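Local structure of lactose Operon Repressor (Escherichia coli, 1JYE) at residues G121-Y126 against Q298-R303; L148-Q153 against S158-H163; V171-A176 against L323-T328; Q227-M232 against T240-A245; G252-I257 against Y282-T287. The protein represses transcription of the lactose operon by binding operator DNA, a grip that galactoside inducers loosen. The protein carries 1 engineered substitution. All blocks are in the same frame, centred on the assembly; numbering follows the deposited sequence.

Contact 1 of 5, residues G121-Y126 against Q298-R303; sequences GLIINY and QTSVDR
I123 sends its CD1 methyl from strand 122-125 against S300 of helix 293-308, and that single methyl makes every close approach across the contact. This is the helix-on-sheet packing of a Rossmann-like alpha/beta layer in a periplasmic-binding-protein-like core: the strand is an inner one of the parallel sheet with order 93-98, 63-68, 122-125, 145-147. CD1 of I123 comes to 3.6 Å from S300 OG, a methyl-to-hydroxyl van der Waals approach and not a bond. The same carbon lies 4.3 Å from V301 N and 4.4 Å from V301 CG2, so it settles against the helix backbone as well as its side chains. I123 can reach that far because its chain is fully drawn out beyond CB, with chi2 at 179°. One shell outward, I83 of helix 74-89 touches both S300 and V301, and L148 touches I123; backbone hydrogen bonds to G65 and A67 tie I123 into the sheet. What fixes the serine is its own helix. With chi1 at 71°, S300 OG turns back along the helix and hydrogen-bonds to G297 O, leaving the oxygen's flank for the I123 methyl.

Contact 2 of 5, residues L148-Q153 against S158-H163; sequences LDVSDQ and SIIFSH
H163 NE2 donates to D152 OD1 at 2.9 Å, with a nearly straight N-H...O angle of 173°. The acceptor lies in the imidazole plane, but the nitrogen sits above the carboxylate plane, and the two flat groups are turned 60° against each other. D152 CG sits between its backbone N and carbonyl carbon (chi1 51°), and H163 is folded the same way; these torsions bring carboxylate and ring together. I160 packs against the D152 side of this pair. Its CD1 methyl presses on D152 CB at 3.6 Å and on V150 O at 3.3 Å, crossing D152 at about a right angle, while its CG2 meets V150 CG2. Here the chain leaves strand 145-147 of the parallel sheet and enters strand 158-161 of the three-stranded mixed sheet, then helix 163-177, which S162 N-caps. V150 CG2 also rests on S158 CB, 3.7 Å away. A water bridges the loop to the strand, donating to S151 O and accepting from S158 OG, which N316 ND2 also holds. L148 lies alongside I159, its CD2 4.1 Å from I159 CB, and L148 CA makes a CA-H...O approach of 3.5 Å to I159 O.

Contact 3 of 5, residues V171-A176 against L323-T328; sequences VEHLVA and LVKRKT
H173 reaches out of helix 163-177 and brings its imidazole up to L323 and K325, both meeting the ring obliquely, where strand 316-324 runs out into the loop that follows. The ring is carried there with CG anti to the backbone N, chi1 179°, which extends it toward the strand end. L323 CD2 touches H173 CG and H173 ND1, both at 3.8 Å, in an off-centre CH-pi contact 4.1 Å from the H173 ring centroid, while the leucine crosses the histidine side chain at about a right angle. K325 comes to the CE1 and ND1 part of the ring with its aliphatic chain: fully extended beyond CG, it lines CG, CD and CE past H173 CE1, CE being closest at 3.8 Å. On the other nitrogen, H173 NE2 is hydrogen-bonded to T329 OG1, which limits rotation of the ring. Were H173 replaced by alanine, the L323 methyl and the lysine methylenes would probably lose the surface they pack on, and T329 this partner. The contact thus joins helix to strand end within the periplasmic-binding-protein-like domain through carbon, not charge. K325 NZ stands 4.4 Å from H173 ND1, so a positive lysine there would probably disfavour a protonated imidazole.

Contact 4 of 5, residues Q227-M232 against T240-A245; sequences QQTMQM and TAMLVA
T229 OG1 is held by a hydrogen bond to G225 O, one turn back in helix 222-234, and on another flank it receives the CE methyl of M242 at 3.5 Å. The hydroxyl stands beside the backbone N, chi1 -58°, which lets it reach that carbonyl while the threonine's CG2 points onto the sheet. There T229 CG2 meets M242 SD at 4.0 Å, so the methionine's last two atoms lie against both branches of the threonine, the two side chains passing at a slant. M232, one turn on, comes at M242 tip to tip: their CE methyls are 3.9 Å apart. Each chain runs straight to its sulfur and then bends at chi3, 74° in M232 and 75° in M242, and the bends turn the two methyls onto each other. Helix 222-234 here lies on strand 241-244 as the helix of a beta-alpha-beta crossover that starts from strand 214-217 and passes over strand 182-186, in the parallel sheet of the second Rossmann-like lobe. A serine in place of M242 would probably open a gap between helix and sheet, leaving the M232 methyl and T229 CG2 without the thioether they lean on. A253 and A256 of helix 247-259 also touch T229, and A183 of strand 182-186 and P239 touch M232. The M242 backbone is tied into the sheet by hydrogen bonds to S269 and V271.

Contact 5 of 5, residues G252-I257 against Y282-T287; sequences GAMRAI and YIPPLT
M254 points its thioether out of helix 247-259 into the bend of segment 282-287, and Y282, P284 and L286 receive it from different directions. The chain runs outward through CG to the sulfur, chi2 168°, and then turns at chi3, 61°, so that SD and CE face different partners. The methyl meets the backbone. M254 CE sits 3.3 Å from P284 O and 3.4 Å from I283 O, close against two successive carbonyl oxygens, with P284 CD at 3.9 Å and Y282 CB at 4.0 Å completing its surroundings. The peptide bond between I283 and P284 is cis, a turn that belongs to the bend in which the methyl is seated. The sulfur looks the other way. M254 SD lies 4.0 Å from L286 CD1, whose side chain passes at a slant, and 5.4 Å from the centroid of the Y282 ring, 65° off the ring normal: a Met-aromatic contact in which the sulfur approaches obliquely. No hydrogen bond crosses between the segments, so packing carries the contact, probably helped by weak attraction between the methyl and the two carbonyl oxygens. Further out, L251 packs on Y282 and V270 on L286, while R326 NH1 takes the carbonyl oxygen of L286. The second subunit closes over the bend: its I283 packs on I283 and its L251 on Y282. This is a helix-and-loop corner of the periplasmic-binding-protein-like fold at the dimer interface of a lac repressor core.

In the fold
The contacts fall into two groups, as expected for two lobes: contact 1 lies across the chain's centre from contacts 3, 4 and 5, and contact 2 from 4 and 5. Contacts 1 and 2, centres about 12 Å apart, meet through I124 O and L148 N, a probable hydrogen bond of 2.9 Å. M230 CG packs on A256 CB between 4 and 5, L174 on L243 between 3 and 4 (centres about 16 Å apart), and K327 N probably hydrogen-bonds P285 O between 3 and 5. Contacts 2 and 3 reach the same mixed sheet. Contact 5, centre about 33 Å from that of contact 1, is the one the second subunit touches. The inducer pocket of such repressors probably lies between the lobes.

Contact 1 of 5, residues G121-Y126 against Q298-R303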
# COMPACT_ATOMS: atom_id res chain seq x y z
N GLY A 121 -21.81 -0.01 14.94
CA GLY A 121 -21.35 1.22 14.33
C GLY A 121 -20.73 0.91 12.99
O GLY A 121 -20.13 -0.15 12.81
N LEU A 122 -20.87 1.84 12.04
CA LEU A 122 -20.33 1.64 10.71
C LEU A 122 -19.46 2.78 10.21
O LEU A 122 -19.81 3.95 10.36
CB LEU A 122 -21.48 1.45 9.71
CG LEU A 122 -22.37 0.22 9.87
CD1 LEU A 122 -23.65 0.40 9.08
CD2 LEU A 122 -21.62 -1.02 9.40
N ILE A 123 -18.32 2.43 9.62
CA ILE A 123 -17.44 3.43 9.03
C ILE A 123 -17.47 3.12 7.53
O ILE A 123 -17.13 2.02 7.11
CB ILE A 123 -16.00 3.34 9.56
CG1 ILE A 123 -15.98 3.67 11.06
CG2 ILE A 123 -15.10 4.31 8.80
CD1 ILE A 123 -14.61 3.57 11.71
N ILE A 124 -17.92 4.09 6.74
CA ILE A 124 -18.02 3.91 5.29
C ILE A 124 -16.83 4.59 4.61
O ILE A 124 -16.81 5.81 4.42
CB ILE A 124 -19.33 4.52 4.75
CG1 ILE A 124 -20.53 4.03 5.58
CG2 ILE A 124 -19.52 4.14 3.29
CD1 ILE A 124 -20.75 2.53 5.53
N ASN A 125 -15.84 3.79 4.26
CA ASN A 125 -14.62 4.27 3.61
C ASN A 125 -14.70 3.93 2.12
O ASN A 125 -13.86 3.22 1.58
CB ASN A 125 -13.41 3.58 4.26
CG ASN A 125 -12.09 4.13 3.77
OD1 ASN A 125 -11.91 5.34 3.69
ND2 ASN A 125 -11.16 3.23 3.45
N TYR A 126 -15.73 4.48 1.46
CA TYR A 126 -15.99 4.22 0.05
C TYR A 126 -16.52 5.52 -0.58
O TYR A 126 -17.36 6.19 0.01
CB TYR A 126 -17.03 3.11 -0.05
CG TYR A 126 -17.33 2.63 -1.44
CD1 TYR A 126 -16.47 1.75 -2.10
CD2 TYR A 126 -18.46 3.07 -2.12
CE1 TYR A 126 -16.73 1.32 -3.39
CE2 TYR A 126 -18.74 2.64 -3.42
CZ TYR A 126 -17.87 1.77 -4.05
OH TYR A 126 -18.14 1.35 -5.33
N GLN A 298 -7.69 6.99 12.78
CA GLN A 298 -7.75 7.06 14.24
C GLN A 298 -8.96 7.87 14.69
O GLN A 298 -9.76 7.43 15.52
CB GLN A 298 -6.47 7.72 14.77
CG GLN A 298 -6.38 7.81 16.28
CD GLN A 298 -5.21 8.66 16.73
OE1 GLN A 298 -5.26 9.89 16.68
NE2 GLN A 298 -4.13 8.01 17.13
N THR A 299 -9.10 9.06 14.12
CA THR A 299 -10.21 9.94 14.48
C THR A 299 -11.57 9.33 14.17
O THR A 299 -12.52 9.52 14.93
CB THR A 299 -10.07 11.31 13.77
OG1 THR A 299 -8.78 11.86 14.05
CG2 THR A 299 -11.14 12.28 14.27
N SER A 300 -11.68 8.58 13.07
CA SER A 300 -12.96 7.98 12.70
C SER A 300 -13.46 7.00 13.76
O SER A 300 -14.66 6.90 14.00
CB SER A 300 -12.86 7.27 11.34
OG SER A 300 -12.08 6.08 11.41
N VAL A 301 -12.54 6.28 14.40
CA VAL A 301 -12.94 5.33 15.43
C VAL A 301 -13.43 6.08 16.66
O VAL A 301 -14.49 5.76 17.20
CB VAL A 301 -11.77 4.40 15.82
CG1 VAL A 301 -12.19 3.48 16.97
CG2 VAL A 301 -11.36 3.56 14.62
N ASP A 302 -12.67 7.08 17.10
CA ASP A 302 -13.07 7.86 18.26
C ASP A 302 -14.44 8.48 18.01
O ASP A 302 -15.31 8.46 18.87
CB ASP A 302 -12.06 8.98 18.55
CG ASP A 302 -10.65 8.46 18.78
OD1 ASP A 302 -10.50 7.36 19.33
OD2 ASP A 302 -9.69 9.17 18.41
N ARG A 303 -14.61 9.04 16.81
CA ARG A 303 -15.87 9.69 16.44
C ARG A 303 -17.05 8.71 16.41
O ARG A 303 -18.12 9.02 16.93
CB ARG A 303 -15.72 10.35 15.06
CG ARG A 303 -16.90 11.23 14.63
CD ARG A 303 -17.07 12.42 15.57
NE ARG A 303 -15.79 13.03 15.90
CZ ARG A 303 -15.04 13.73 15.06
NH1 ARG A 303 -13.88 14.23 15.47
NH2 ARG A 303 -15.45 13.96 13.81

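Contact 2 of 5, residues L148-Q153 against S158-H163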
# COMPACT_ATOMS: atom_id res chain seq x y z
N LEU A 148 -16.16 8.53 5.24
CA LEU A 148 -14.82 9.09 5.08
C LEU A 148 -14.45 9.48 3.65
O LEU A 148 -13.36 10.01 3.41
CB LEU A 148 -13.78 8.11 5.62
CG LEU A 148 -14.01 7.58 7.04
CD1 LEU A 148 -12.84 6.67 7.44
CD2 LEU A 148 -14.14 8.75 8.01
N ASP A 149 -15.35 9.23 2.69
CA ASP A 149 -15.06 9.57 1.29
C ASP A 149 -16.30 10.13 0.63
O ASP A 149 -16.94 9.47 -0.20
CB ASP A 149 -14.58 8.32 0.54
CG ASP A 149 -13.86 8.67 -0.75
OD1 ASP A 149 -13.91 9.84 -1.19
OD2 ASP A 149 -13.23 7.75 -1.34
N VAL A 150 -16.63 11.36 1.00
CA VAL A 150 -17.81 12.05 0.48
C VAL A 150 -17.49 13.54 0.39
O VAL A 150 -16.39 13.98 0.73
CB VAL A 150 -19.01 11.89 1.43
CG1 VAL A 150 -19.48 10.45 1.45
CG2 VAL A 150 -18.62 12.32 2.85
N SER A 151 -18.47 14.31 -0.08
CA SER A 151 -18.31 15.76 -0.15
C SER A 151 -18.66 16.24 1.26
O SER A 151 -19.46 15.60 1.94
CB SER A 151 -19.31 16.36 -1.14
OG SER A 151 -19.42 17.76 -0.94
N ASP A 152 -18.08 17.35 1.69
CA ASP A 152 -18.38 17.86 3.02
C ASP A 152 -19.73 18.58 3.05
O ASP A 152 -20.16 19.06 4.10
CB ASP A 152 -17.26 18.78 3.50
CG ASP A 152 -16.90 19.86 2.49
OD1 ASP A 152 -16.63 19.51 1.32
OD2 ASP A 152 -16.86 21.05 2.88
N GLN A 153 -20.39 18.63 1.90
CA GLN A 153 -21.69 19.28 1.80
C GLN A 153 -22.84 18.30 2.02
O GLN A 153 -23.97 18.72 2.28
CB GLN A 153 -21.85 19.95 0.43
CG GLN A 153 -20.88 21.09 0.18
CD GLN A 153 -20.99 22.19 1.22
OE1 GLN A 153 -22.09 22.70 1.48
NE2 GLN A 153 -19.87 22.57 1.81
N SER A 158 -19.56 12.76 8.75
CA SER A 158 -18.37 12.49 7.96
C SER A 158 -17.12 13.21 8.44
O SER A 158 -17.18 14.15 9.23
CB SER A 158 -18.62 12.90 6.51
OG SER A 158 -18.87 14.30 6.43
N ILE A 159 -15.99 12.72 7.96
CA ILE A 159 -14.69 13.33 8.24
C ILE A 159 -13.93 13.20 6.94
O ILE A 159 -13.71 12.08 6.46
CB ILE A 159 -13.89 12.58 9.32
CG1 ILE A 159 -14.71 12.43 10.60
CG2 ILE A 159 -12.59 13.35 9.60
CD1 ILE A 159 -14.03 11.58 11.67
N ILE A 160 -13.55 14.32 6.35
CA ILE A 160 -12.78 14.27 5.11
C ILE A 160 -11.69 15.32 5.16
O ILE A 160 -11.72 16.22 6.00
CB ILE A 160 -13.65 14.50 3.85
CG1 ILE A 160 -14.14 15.95 3.80
CG2 ILE A 160 -14.83 13.53 3.83
CD1 ILE A 160 -14.81 16.31 2.49
N PHE A 161 -10.73 15.20 4.26
CA PHE A 161 -9.64 16.16 4.18
C PHE A 161 -10.12 17.38 3.39
O PHE A 161 -11.01 17.26 2.54
CB PHE A 161 -8.43 15.54 3.49
CG PHE A 161 -7.74 14.51 4.32
CD1 PHE A 161 -7.03 14.88 5.46
CD2 PHE A 161 -7.80 13.16 3.98
CE1 PHE A 161 -6.40 13.93 6.26
CE2 PHE A 161 -7.17 12.20 4.77
CZ PHE A 161 -6.47 12.59 5.91
N SER A 162 -9.54 18.53 3.67
CA SER A 162 -9.92 19.75 2.96
C SER A 162 -9.41 19.76 1.52
O SER A 162 -8.23 20.03 1.27
CB SER A 162 -9.39 20.98 3.70
OG SER A 162 -9.71 22.16 2.98
N HIS A 163 -10.29 19.46 0.58
CA HIS A 163 -9.93 19.47 -0.83
C HIS A 163 -9.68 20.90 -1.31
O HIS A 163 -8.86 21.13 -2.20
CB HIS A 163 -11.03 18.82 -1.66
CG HIS A 163 -12.41 19.29 -1.32
ND1 HIS A 163 -13.00 20.38 -1.93
CD2 HIS A 163 -13.29 18.85 -0.39
CE1 HIS A 163 -14.19 20.58 -1.40
NE2 HIS A 163 -14.40 19.67 -0.46
O HOH W 1 -20.46 15.24 4.58

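Contact 3 of 5, residues V171-A176 against L323-T328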
# COMPACT_ATOMS: atom_id res chain seq x y z
N VAL A 171 -1.91 24.61 -6.62
CA VAL A 171 -1.99 25.66 -7.64
C VAL A 171 -1.15 26.88 -7.26
O VAL A 171 -0.35 27.36 -8.06
CB VAL A 171 -3.45 26.11 -7.87
CG1 VAL A 171 -3.48 27.35 -8.77
CG2 VAL A 171 -4.25 24.98 -8.51
N GLU A 172 -1.33 27.37 -6.04
CA GLU A 172 -0.59 28.56 -5.61
C GLU A 172 0.91 28.34 -5.57
O GLU A 172 1.68 29.27 -5.82
CB GLU A 172 -1.12 29.04 -4.25
CG GLU A 172 -2.51 29.65 -4.37
CD GLU A 172 -3.03 30.28 -3.10
OE1 GLU A 172 -4.10 30.92 -3.17
OE2 GLU A 172 -2.40 30.12 -2.03
N HIS A 173 1.34 27.12 -5.27
CA HIS A 173 2.76 26.80 -5.23
C HIS A 173 3.36 26.97 -6.63
O HIS A 173 4.39 27.62 -6.80
CB HIS A 173 2.96 25.37 -4.73
CG HIS A 173 4.40 24.94 -4.69
ND1 HIS A 173 5.36 25.63 -3.98
CD2 HIS A 173 5.03 23.88 -5.25
CE1 HIS A 173 6.52 25.01 -4.11
NE2 HIS A 173 6.35 23.95 -4.87
N LEU A 174 2.70 26.38 -7.63
CA LEU A 174 3.16 26.47 -9.01
C LEU A 174 3.08 27.89 -9.55
O LEU A 174 3.98 28.35 -10.24
CB LEU A 174 2.33 25.53 -9.90
CG LEU A 174 2.53 24.04 -9.59
CD1 LEU A 174 1.64 23.19 -10.48
CD2 LEU A 174 4.00 23.67 -9.79
N VAL A 175 1.99 28.59 -9.22
CA VAL A 175 1.83 29.97 -9.68
C VAL A 175 2.92 30.86 -9.09
O VAL A 175 3.51 31.69 -9.80
CB VAL A 175 0.44 30.53 -9.29
CG1 VAL A 175 0.37 32.02 -9.61
CG2 VAL A 175 -0.64 29.78 -10.06
N ALA A 176 3.19 30.69 -7.80
CA ALA A 176 4.20 31.47 -7.11
C ALA A 176 5.59 31.25 -7.71
O ALA A 176 6.42 32.16 -7.69
CB ALA A 176 4.21 31.12 -5.63
N LEU A 323 1.29 21.44 2.38
CA LEU A 323 2.17 21.28 1.23
C LEU A 323 3.53 20.82 1.71
O LEU A 323 4.11 21.41 2.63
CB LEU A 323 2.32 22.61 0.50
CG LEU A 323 3.35 22.69 -0.62
CD1 LEU A 323 2.91 21.84 -1.81
CD2 LEU A 323 3.52 24.16 -1.05
N VAL A 324 4.05 19.76 1.09
CA VAL A 324 5.37 19.24 1.44
C VAL A 324 6.26 19.55 0.25
O VAL A 324 6.15 18.91 -0.80
CB VAL A 324 5.32 17.71 1.67
CG1 VAL A 324 6.71 17.20 2.02
CG2 VAL A 324 4.33 17.38 2.78
N LYS A 325 7.13 20.54 0.40
CA LYS A 325 8.02 20.93 -0.69
C LYS A 325 9.26 20.06 -0.75
O LYS A 325 10.00 19.95 0.22
CB LYS A 325 8.45 22.39 -0.52
CG LYS A 325 7.30 23.39 -0.59
CD LYS A 325 7.83 24.82 -0.44
CE LYS A 325 6.70 25.83 -0.44
NZ LYS A 325 7.22 27.22 -0.30
N ARG A 326 9.47 19.44 -1.90
CA ARG A 326 10.65 18.60 -2.08
C ARG A 326 11.47 19.02 -3.30
O ARG A 326 11.78 20.20 -3.46
CB ARG A 326 10.25 17.12 -2.15
CG ARG A 326 9.62 16.62 -0.84
CD ARG A 326 9.81 15.12 -0.65
NE ARG A 326 9.24 14.63 0.60
CZ ARG A 326 8.08 13.99 0.71
NH1 ARG A 326 7.34 13.75 -0.37
NH2 ARG A 326 7.67 13.57 1.90
N LYS A 327 11.80 18.07 -4.18
CA LYS A 327 12.67 18.38 -5.32
C LYS A 327 12.06 18.38 -6.72
O LYS A 327 12.79 18.50 -7.70
CB LYS A 327 13.85 17.41 -5.32
CG LYS A 327 14.65 17.38 -4.03
CD LYS A 327 15.38 18.69 -3.81
CE LYS A 327 16.27 18.63 -2.57
NZ LYS A 327 17.02 19.90 -2.38
N THR A 328 10.74 18.26 -6.83
CA THR A 328 10.12 18.21 -8.15
C THR A 328 9.46 19.50 -8.63
O THR A 328 8.80 19.50 -9.67
CB THR A 328 9.07 17.09 -8.20
OG1 THR A 328 8.10 17.31 -7.18
CG2 THR A 328 9.73 15.73 -7.98

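Contact 4 of 5, residues Q227-M232 against T240-A245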
# COMPACT_ATOMS: atom_id res chain seq x y z
N GLN A 227 1.16 6.38 -18.67
CA GLN A 227 0.46 6.35 -19.96
C GLN A 227 -0.13 7.70 -20.34
O GLN A 227 0.07 8.17 -21.46
CB GLN A 227 -0.65 5.30 -19.92
CG GLN A 227 -0.15 3.89 -19.64
CD GLN A 227 -1.27 2.87 -19.53
OE1 GLN A 227 -2.24 3.08 -18.80
NE2 GLN A 227 -1.13 1.76 -20.24
N GLN A 228 -0.86 8.31 -19.42
CA GLN A 228 -1.48 9.61 -19.71
C GLN A 228 -0.45 10.69 -20.01
O GLN A 228 -0.64 11.50 -20.92
CB GLN A 228 -2.36 10.04 -18.54
CG GLN A 228 -3.60 9.18 -18.36
CD GLN A 228 -4.45 9.12 -19.61
OE1 GLN A 228 -4.81 10.16 -20.18
NE2 GLN A 228 -4.78 7.91 -20.06
N THR A 229 0.64 10.70 -19.25
CA THR A 229 1.68 11.69 -19.46
C THR A 229 2.40 11.46 -20.78
O THR A 229 2.70 12.41 -21.51
CB THR A 229 2.68 11.69 -18.29
OG1 THR A 229 1.96 11.94 -17.07
CG2 THR A 229 3.73 12.78 -18.47
N MET A 230 2.69 10.20 -21.10
CA MET A 230 3.36 9.89 -22.36
C MET A 230 2.47 10.31 -23.53
O MET A 230 2.95 10.83 -24.53
CB MET A 230 3.68 8.40 -22.47
CG MET A 230 4.89 7.96 -21.68
SD MET A 230 6.40 8.83 -22.15
CE MET A 230 6.36 8.66 -23.91
N GLN A 231 1.17 10.06 -23.40
CA GLN A 231 0.23 10.41 -24.47
C GLN A 231 0.19 11.92 -24.68
O GLN A 231 0.12 12.40 -25.81
CB GLN A 231 -1.17 9.89 -24.15
CG GLN A 231 -1.25 8.36 -24.13
CD GLN A 231 -2.65 7.84 -23.87
OE1 GLN A 231 -2.85 6.64 -23.67
NE2 GLN A 231 -3.63 8.74 -23.87
N MET A 232 0.23 12.66 -23.57
CA MET A 232 0.22 14.12 -23.62
C MET A 232 1.48 14.63 -24.31
O MET A 232 1.41 15.46 -25.22
CB MET A 232 0.15 14.69 -22.20
CG MET A 232 0.25 16.20 -22.14
SD MET A 232 0.31 16.80 -20.45
CE MET A 232 1.99 16.34 -19.99
N THR A 240 4.99 23.19 -18.31
CA THR A 240 6.18 23.42 -17.51
C THR A 240 5.91 22.82 -16.13
O THR A 240 6.83 22.63 -15.34
CB THR A 240 6.53 24.92 -17.38
OG1 THR A 240 5.42 25.64 -16.82
CG2 THR A 240 6.89 25.50 -18.74
N ALA A 241 4.65 22.51 -15.86
CA ALA A 241 4.28 21.92 -14.57
C ALA A 241 3.02 21.08 -14.67
O ALA A 241 2.15 21.32 -15.52
CB ALA A 241 4.09 23.02 -13.53
N MET A 242 2.92 20.09 -13.79
CA MET A 242 1.77 19.20 -13.76
C MET A 242 1.25 19.03 -12.34
O MET A 242 2.02 18.87 -11.40
CB MET A 242 2.15 17.80 -14.28
CG MET A 242 2.55 17.73 -15.75
SD MET A 242 2.99 16.03 -16.20
CE MET A 242 1.38 15.27 -16.31
N LEU A 243 -0.08 19.08 -12.19
CA LEU A 243 -0.72 18.84 -10.90
C LEU A 243 -1.27 17.42 -11.08
O LEU A 243 -2.07 17.17 -11.99
CB LEU A 243 -1.86 19.83 -10.67
CG LEU A 243 -1.40 21.22 -10.24
CD1 LEU A 243 -2.52 22.24 -10.46
CD2 LEU A 243 -0.97 21.19 -8.78
N VAL A 244 -0.82 16.49 -10.25
CA VAL A 244 -1.25 15.09 -10.36
C VAL A 244 -2.07 14.67 -9.14
O VAL A 244 -1.74 15.03 -8.01
CB VAL A 244 -0.02 14.17 -10.54
CG1 VAL A 244 -0.46 12.75 -10.79
CG2 VAL A 244 0.83 14.68 -11.70
N ALA A 245 -3.13 13.91 -9.39
CA ALA A 245 -4.08 13.50 -8.35
C ALA A 245 -3.58 12.67 -7.18
O ALA A 245 -4.23 12.64 -6.13
CB ALA A 245 -5.29 12.83 -9.00

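Contact 5 of 5, residues G252-I257 against Y282-T287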
# COMPACT_ATOMS: atom_id res chain seq x y z
N GLY A 252 4.41 7.80 -12.02
CA GLY A 252 4.29 7.41 -13.42
C GLY A 252 4.59 8.59 -14.33
O GLY A 252 5.28 8.44 -15.34
N ALA A 253 4.07 9.76 -13.98
CA ALA A 253 4.30 10.96 -14.78
C ALA A 253 5.78 11.28 -14.81
O ALA A 253 6.34 11.62 -15.85
CB ALA A 253 3.52 12.14 -14.19
N MET A 254 6.43 11.18 -13.65
CA MET A 254 7.85 11.46 -13.55
C MET A 254 8.65 10.52 -14.44
O MET A 254 9.63 10.94 -15.07
CB MET A 254 8.29 11.34 -12.09
CG MET A 254 7.78 12.47 -11.21
SD MET A 254 8.00 12.16 -9.45
CE MET A 254 9.78 12.01 -9.37
N ARG A 255 8.25 9.26 -14.50
CA ARG A 255 8.95 8.31 -15.35
C ARG A 255 8.76 8.70 -16.81
O ARG A 255 9.71 8.65 -17.60
CB ARG A 255 8.43 6.88 -15.13
CG ARG A 255 9.09 5.89 -16.08
CD ARG A 255 8.50 4.49 -16.01
NE ARG A 255 8.85 3.76 -17.23
CZ ARG A 255 8.09 2.82 -17.79
NH1 ARG A 255 6.93 2.48 -17.24
NH2 ARG A 255 8.47 2.26 -18.92
N ALA A 256 7.54 9.08 -17.18
CA ALA A 256 7.26 9.47 -18.56
C ALA A 256 8.11 10.67 -18.95
O ALA A 256 8.72 10.70 -20.02
CB ALA A 256 5.77 9.81 -18.71
N ILE A 257 8.15 11.67 -18.07
CA ILE A 257 8.93 12.88 -18.31
C ILE A 257 10.40 12.52 -18.53
O ILE A 257 11.02 12.95 -19.51
CB ILE A 257 8.82 13.84 -17.10
CG1 ILE A 257 7.38 14.36 -17.00
CG2 ILE A 257 9.81 14.99 -17.24
CD1 ILE A 257 7.07 15.04 -15.67
N TYR A 282 11.26 9.12 -4.14
CA TYR A 282 11.11 9.07 -5.59
C TYR A 282 12.34 9.79 -6.12
O TYR A 282 13.06 10.44 -5.36
CB TYR A 282 9.84 9.81 -6.04
CG TYR A 282 8.55 9.06 -5.81
CD1 TYR A 282 8.55 7.75 -5.32
CD2 TYR A 282 7.32 9.64 -6.11
CE1 TYR A 282 7.37 7.04 -5.15
CE2 TYR A 282 6.13 8.94 -5.95
CZ TYR A 282 6.16 7.65 -5.47
OH TYR A 282 4.99 6.95 -5.33
N ILE A 283 12.57 9.69 -7.43
CA ILE A 283 13.73 10.33 -8.03
C ILE A 283 13.30 11.39 -9.05
O ILE A 283 12.91 11.05 -10.17
CB ILE A 283 14.63 9.30 -8.74
CG1 ILE A 283 15.08 8.23 -7.73
CG2 ILE A 283 15.84 10.00 -9.34
CD1 ILE A 283 15.88 7.10 -8.35
N PRO A 284 13.36 12.68 -8.67
CA PRO A 284 13.80 13.16 -7.36
C PRO A 284 12.63 13.17 -6.37
O PRO A 284 11.48 12.94 -6.76
CB PRO A 284 14.30 14.57 -7.67
CG PRO A 284 13.36 15.02 -8.72
CD PRO A 284 13.24 13.80 -9.62
N PRO A 285 12.91 13.43 -5.07
CA PRO A 285 11.84 13.45 -4.06
C PRO A 285 10.69 14.35 -4.51
O PRO A 285 10.89 15.46 -4.99
CB PRO A 285 12.57 13.96 -2.82
CG PRO A 285 13.91 13.27 -2.97
CD PRO A 285 14.23 13.53 -4.43
N LEU A 286 9.48 13.83 -4.32
CA LEU A 286 8.25 14.49 -4.76
C LEU A 286 7.56 15.52 -3.89
O LEU A 286 7.22 15.26 -2.73
CB LEU A 286 7.24 13.39 -5.12
CG LEU A 286 5.85 13.81 -5.61
CD1 LEU A 286 5.97 14.49 -6.96
CD2 LEU A 286 4.97 12.57 -5.71
N THR A 287 7.33 16.70 -4.46
CA THR A 287 6.61 17.76 -3.77
C THR A 287 5.17 17.26 -3.82
O THR A 287 4.70 16.84 -4.87
CB THR A 287 6.70 19.10 -4.52
OG1 THR A 287 8.05 19.58 -4.45
CG2 THR A 287 5.76 20.13 -3.92